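Local coordinates for protein dachshund homolog 1 (Homo sapiens, PDB 1L8R) that acts as a transcription factor in organogenesis, its DACHbox-N domain, the part described here, containing a DNA-binding motif similar to that of forkhead/winged-helix proteins, at residues N4-A18 / N63-A75. Residues are numbered along the deposited sequence; the frame is centred on the assembly and turned at random.
Sequences NNECKMVDLRGAKVA and NVEQVRILRGLGA
Ala18 and Leu70 meet at the apolar centre, where the methyl CB of Ala18 lies a tight 3.4 Å from CD2 of Leu70, with Phe20 of the same strand touching Leu70 as well. Leu73 comes in beside them and serves two partners through one methyl: its CD1 sits 3.5 Å from SG of Cys7 and equally near CE of selenomethionine Met9, whose chain, bent at chi2 and chi3, reaches it tip to tip. The sulfur of Cys7 reaches Leu73 because chi1 (-167°) turns it away from its own backbone N, while CB rests against CG2 of Ile69. Residues 4-7 run beside helix 64-73, whose C-terminal end meets strands 8-12 and 15-22 of the winged-helix-like domain; a Schellman motif at Gly74 closes the helix, and a capping box of Asn63 and Gln66 opens it. At that polar end Asn4 and Asn5 bond to both residues of the capping box. Asn63 ND2 donates to Asn5 OD1 (2.8 Å), in the carbonyl plane on a lone pair. Gln66 NE2 donates a bent hydrogen bond (142° at the hydrogen) to Asn4 O, 2.8 Å away, from above the carbonyl plane, while its OE1 accepts from Asn63 N. A leucine in place of Gln66 would probably leave Asn4 O and Asn63 N without these partners. At the exposed edge the side chain of Glu65 crosses that of Asn5 at about a right angle, OE2 3.4 Å from Asn5 CB.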
loop_
_atom_site.group_PDB
_atom_site.type_symbol
_atom_site.label_atom_id
_atom_site.label_comp_id
_atom_site.label_asym_id
_atom_site.label_seq_id
_atom_site.Cartn_x
_atom_site.Cartn_y
_atom_site.Cartn_z
ATOM N N ASN A 4 -12.532 5.303 8.802
ATOM C CA ASN A 4 -11.191 5.155 8.236
ATOM C C ASN A 4 -10.489 3.901 8.746
ATOM O O ASN A 4 -9.450 3.508 8.212
ATOM C CB ASN A 4 -10.322 6.384 8.537
ATOM C CG ASN A 4 -10.127 6.622 10.025
ATOM O OD1 ASN A 4 -11.095 6.736 10.779
ATOM N ND2 ASN A 4 -8.869 6.702 10.454
ATOM N N ASN A 5 -11.042 3.274 9.779
ATOM C CA ASN A 5 -10.434 2.062 10.308
ATOM C C ASN A 5 -11.134 0.791 9.853
ATOM O O ASN A 5 -10.809 -0.305 10.312
ATOM C CB ASN A 5 -10.376 2.124 11.830
ATOM C CG ASN A 5 -9.409 3.178 12.308
ATOM O OD1 ASN A 5 -8.276 3.245 11.824
ATOM N ND2 ASN A 5 -9.844 4.014 13.243
ATOM N N GLU A 6 -12.100 0.943 8.955
ATOM C CA GLU A 6 -12.827 -0.198 8.419
ATOM C C GLU A 6 -12.113 -0.677 7.162
ATOM O O GLU A 6 -11.961 0.067 6.199
ATOM C CB GLU A 6 -14.269 0.191 8.088
ATOM C CG GLU A 6 -15.131 0.421 9.314
ATOM C CD GLU A 6 -15.220 -0.820 10.184
ATOM O OE1 GLU A 6 -15.575 -1.890 9.651
ATOM O OE2 GLU A 6 -14.938 -0.725 11.396
ATOM N N CYS A 7 -11.666 -1.924 7.185
ATOM C CA CYS A 7 -10.949 -2.491 6.052
ATOM C C CYS A 7 -11.891 -3.181 5.076
ATOM O O CYS A 7 -13.009 -3.568 5.427
ATOM C CB CYS A 7 -9.924 -3.513 6.559
ATOM S SG CYS A 7 -8.697 -4.040 5.346
ATOM N N LYS A 8 -11.433 -3.311 3.838
ATOM C CA LYS A 8 -12.193 -4.012 2.814
ATOM C C LYS A 8 -11.230 -4.415 1.712
ATOM O O LYS A 8 -10.217 -3.746 1.472
ATOM C CB LYS A 8 -13.334 -3.147 2.258
ATOM C CG LYS A 8 -12.931 -2.043 1.307
ATOM C CD LYS A 8 -14.178 -1.384 0.716
ATOM C CE LYS A 8 -13.823 -0.297 -0.282
ATOM N NZ LYS A 8 -15.045 0.347 -0.842
HETATM N N MSE A 9 -11.526 -5.533 1.061
HETATM C CA MSE A 9 -10.674 -6.013 -0.014
HETATM C C MSE A 9 -11.170 -5.390 -1.312
HETATM O O MSE A 9 -12.381 -5.320 -1.557
HETATM C CB MSE A 9 -10.728 -7.543 -0.103
HETATM C CG MSE A 9 -10.418 -8.285 1.203
HETATM SE SE MSE A 9 -8.689 -7.878 1.977
HETATM C CE MSE A 9 -9.287 -6.637 3.324
ATOM N N VAL A 10 -10.236 -4.920 -2.128
ATOM C CA VAL A 10 -10.565 -4.283 -3.395
ATOM C C VAL A 10 -9.673 -4.858 -4.482
ATOM O O VAL A 10 -8.649 -5.471 -4.192
ATOM C CB VAL A 10 -10.359 -2.754 -3.323
ATOM C CG1 VAL A 10 -11.257 -2.163 -2.248
ATOM C CG2 VAL A 10 -8.898 -2.435 -3.041
ATOM N N ASP A 11 -10.057 -4.658 -5.736
ATOM C CA ASP A 11 -9.270 -5.198 -6.831
ATOM C C ASP A 11 -8.143 -4.269 -7.243
ATOM O O ASP A 11 -8.315 -3.052 -7.325
ATOM C CB ASP A 11 -10.159 -5.476 -8.048
ATOM C CG ASP A 11 -9.440 -6.279 -9.124
ATOM O OD1 ASP A 11 -9.287 -7.509 -8.949
ATOM O OD2 ASP A 11 -9.015 -5.682 -10.139
ATOM N N LEU A 12 -6.979 -4.857 -7.481
ATOM C CA LEU A 12 -5.816 -4.115 -7.930
ATOM C C LEU A 12 -5.128 -4.978 -8.966
ATOM O O LEU A 12 -4.544 -6.012 -8.637
ATOM C CB LEU A 12 -4.850 -3.826 -6.777
ATOM C CG LEU A 12 -3.611 -3.028 -7.204
ATOM C CD1 LEU A 12 -4.051 -1.732 -7.878
ATOM C CD2 LEU A 12 -2.735 -2.724 -5.997
ATOM N N ARG A 13 -5.218 -4.561 -10.224
ATOM C CA ARG A 13 -4.592 -5.299 -11.311
ATOM C C ARG A 13 -4.969 -6.784 -11.271
ATOM O O ARG A 13 -4.120 -7.654 -11.441
ATOM C CB ARG A 13 -3.070 -5.138 -11.233
ATOM C CG ARG A 13 -2.591 -3.690 -11.201
ATOM C CD ARG A 13 -1.070 -3.607 -11.059
ATOM N NE ARG A 13 -0.366 -4.142 -12.224
ATOM C CZ ARG A 13 -0.174 -3.479 -13.362
ATOM N NH1 ARG A 13 -0.627 -2.241 -13.504
ATOM N NH2 ARG A 13 0.473 -4.058 -14.364
ATOM N N GLY A 14 -6.244 -7.065 -11.021
ATOM C CA GLY A 14 -6.706 -8.444 -10.994
ATOM C C GLY A 14 -6.523 -9.196 -9.690
ATOM O O GLY A 14 -6.928 -10.352 -9.572
ATOM N N ALA A 15 -5.914 -8.551 -8.703
ATOM C CA ALA A 15 -5.702 -9.195 -7.418
ATOM C C ALA A 15 -6.514 -8.495 -6.340
ATOM O O ALA A 15 -7.024 -7.391 -6.546
ATOM C CB ALA A 15 -4.223 -9.172 -7.057
ATOM N N LYS A 16 -6.644 -9.157 -5.197
ATOM C CA LYS A 16 -7.373 -8.603 -4.067
ATOM C C LYS A 16 -6.357 -8.043 -3.078
ATOM O O LYS A 16 -5.381 -8.712 -2.736
ATOM C CB LYS A 16 -8.209 -9.693 -3.393
ATOM C CG LYS A 16 -9.506 -10.021 -4.119
ATOM C CD LYS A 16 -10.548 -8.940 -3.880
ATOM C CE LYS A 16 -11.815 -9.183 -4.690
ATOM N NZ LYS A 16 -11.582 -9.008 -6.150
ATOM N N VAL A 17 -6.581 -6.810 -2.636
ATOM C CA VAL A 17 -5.692 -6.173 -1.672
ATOM C C VAL A 17 -6.512 -5.452 -0.609
ATOM O O VAL A 17 -7.662 -5.063 -0.842
ATOM C CB VAL A 17 -4.742 -5.155 -2.351
ATOM C CG1 VAL A 17 -3.858 -5.870 -3.378
ATOM C CG2 VAL A 17 -5.541 -4.040 -3.006
ATOM N N ALA A 18 -5.910 -5.282 0.562
ATOM C CA ALA A 18 -6.566 -4.611 1.672
ATOM C C ALA A 18 -6.570 -3.105 1.449
ATOM O O ALA A 18 -5.628 -2.535 0.893
ATOM C CB ALA A 18 -5.867 -4.955 2.973
ATOM N N ASN A 63 -2.395 3.665 11.245
ATOM C CA ASN A 63 -2.433 3.809 12.692
ATOM C C ASN A 63 -2.323 2.410 13.314
ATOM O O ASN A 63 -2.345 1.393 12.608
ATOM C CB ASN A 63 -3.710 4.540 13.148
ATOM C CG ASN A 63 -4.988 3.867 12.678
ATOM O OD1 ASN A 63 -5.175 2.673 12.870
ATOM N ND2 ASN A 63 -5.882 4.645 12.078
ATOM N N VAL A 64 -2.191 2.345 14.630
ATOM C CA VAL A 64 -2.047 1.061 15.295
ATOM C C VAL A 64 -3.134 0.037 14.959
ATOM O O VAL A 64 -2.839 -1.147 14.766
ATOM C CB VAL A 64 -1.977 1.248 16.823
ATOM C CG1 VAL A 64 -2.060 -0.108 17.518
ATOM C CG2 VAL A 64 -0.667 1.932 17.190
ATOM N N GLU A 65 -4.384 0.485 14.893
ATOM C CA GLU A 65 -5.489 -0.413 14.596
ATOM C C GLU A 65 -5.399 -0.992 13.188
ATOM O O GLU A 65 -5.626 -2.188 12.997
ATOM C CB GLU A 65 -6.824 0.311 14.761
ATOM C CG GLU A 65 -8.015 -0.618 14.705
ATOM C CD GLU A 65 -9.336 0.113 14.810
ATOM O OE1 GLU A 65 -9.384 1.151 15.501
ATOM O OE2 GLU A 65 -10.325 -0.362 14.214
ATOM N N GLN A 66 -5.057 -0.146 12.221
ATOM C CA GLN A 66 -4.944 -0.570 10.823
ATOM C C GLN A 66 -3.796 -1.559 10.655
ATOM O O GLN A 66 -3.911 -2.543 9.921
ATOM C CB GLN A 66 -4.734 0.644 9.917
ATOM C CG GLN A 66 -5.971 1.559 9.833
ATOM C CD GLN A 66 -5.667 2.897 9.206
ATOM O OE1 GLN A 66 -4.520 3.364 9.224
ATOM N NE2 GLN A 66 -6.695 3.547 8.667
ATOM N N VAL A 67 -2.681 -1.298 11.327
ATOM C CA VAL A 67 -1.540 -2.210 11.229
ATOM C C VAL A 67 -1.932 -3.603 11.728
ATOM O O VAL A 67 -1.636 -4.617 11.079
ATOM C CB VAL A 67 -0.336 -1.691 12.046
ATOM C CG1 VAL A 67 0.730 -2.794 12.165
ATOM C CG2 VAL A 67 0.254 -0.461 11.373
ATOM N N ARG A 68 -2.618 -3.660 12.865
ATOM C CA ARG A 68 -3.037 -4.936 13.431
ATOM C C ARG A 68 -4.001 -5.686 12.507
ATOM O O ARG A 68 -3.908 -6.905 12.361
ATOM C CB ARG A 68 -3.677 -4.717 14.803
ATOM C CG ARG A 68 -2.709 -4.155 15.833
ATOM C CD ARG A 68 -3.376 -4.010 17.186
ATOM N NE ARG A 68 -3.840 -5.299 17.686
ATOM C CZ ARG A 68 -4.517 -5.464 18.818
ATOM N NH1 ARG A 68 -4.810 -4.413 19.577
ATOM N NH2 ARG A 68 -4.904 -6.679 19.188
ATOM N N ILE A 69 -4.923 -4.961 11.881
ATOM C CA ILE A 69 -5.867 -5.604 10.969
ATOM C C ILE A 69 -5.117 -6.168 9.759
ATOM O O ILE A 69 -5.354 -7.306 9.347
ATOM C CB ILE A 69 -6.952 -4.605 10.492
ATOM C CG1 ILE A 69 -7.906 -4.294 11.648
ATOM C CG2 ILE A 69 -7.730 -5.190 9.304
ATOM C CD1 ILE A 69 -8.776 -3.085 11.412
ATOM N N LEU A 70 -4.198 -5.389 9.204
ATOM C CA LEU A 70 -3.444 -5.841 8.038
ATOM C C LEU A 70 -2.610 -7.069 8.377
ATOM O O LEU A 70 -2.468 -7.971 7.556
ATOM C CB LEU A 70 -2.558 -4.711 7.513
ATOM C CG LEU A 70 -3.365 -3.514 6.992
ATOM C CD1 LEU A 70 -2.467 -2.332 6.734
ATOM C CD2 LEU A 70 -4.083 -3.930 5.710
ATOM N N ARG A 71 -2.062 -7.114 9.588
ATOM C CA ARG A 71 -1.286 -8.289 9.980
ATOM C C ARG A 71 -2.212 -9.505 10.098
ATOM O O ARG A 71 -1.860 -10.616 9.684
ATOM C CB ARG A 71 -0.579 -8.055 11.318
ATOM C CG ARG A 71 0.583 -7.091 11.235
ATOM C CD ARG A 71 1.566 -7.347 12.368
ATOM N NE ARG A 71 0.930 -7.294 13.679
ATOM C CZ ARG A 71 1.157 -6.345 14.581
ATOM N NH1 ARG A 71 2.007 -5.363 14.313
ATOM N NH2 ARG A 71 0.541 -6.383 15.755
ATOM N N GLY A 72 -3.401 -9.282 10.652
ATOM C CA GLY A 72 -4.364 -10.357 10.823
ATOM C C GLY A 72 -4.878 -10.910 9.508
ATOM O O GLY A 72 -5.190 -12.097 9.411
ATOM N N LEU A 73 -4.959 -10.045 8.499
ATOM C CA LEU A 73 -5.437 -10.412 7.167
ATOM C C LEU A 73 -4.346 -11.038 6.326
ATOM O O LEU A 73 -4.617 -11.561 5.245
ATOM C CB LEU A 73 -5.946 -9.171 6.425
ATOM C CG LEU A 73 -7.239 -8.502 6.881
ATOM C CD1 LEU A 73 -7.384 -7.163 6.189
ATOM C CD2 LEU A 73 -8.424 -9.400 6.558
ATOM N N GLY A 74 -3.112 -10.962 6.810
ATOM C CA GLY A 74 -1.992 -11.505 6.069
ATOM C C GLY A 74 -1.476 -10.525 5.029
ATOM O O GLY A 74 -0.613 -10.878 4.221
ATOM N N ALA A 75 -2.005 -9.299 5.038
ATOM C CA ALA A 75 -1.587 -8.264 4.094
ATOM C C ALA A 75 -0.127 -7.892 4.321
ATOM O O ALA A 75 0.599 -7.574 3.377
ATOM C CB ALA A 75 -2.476 -7.035 4.229
#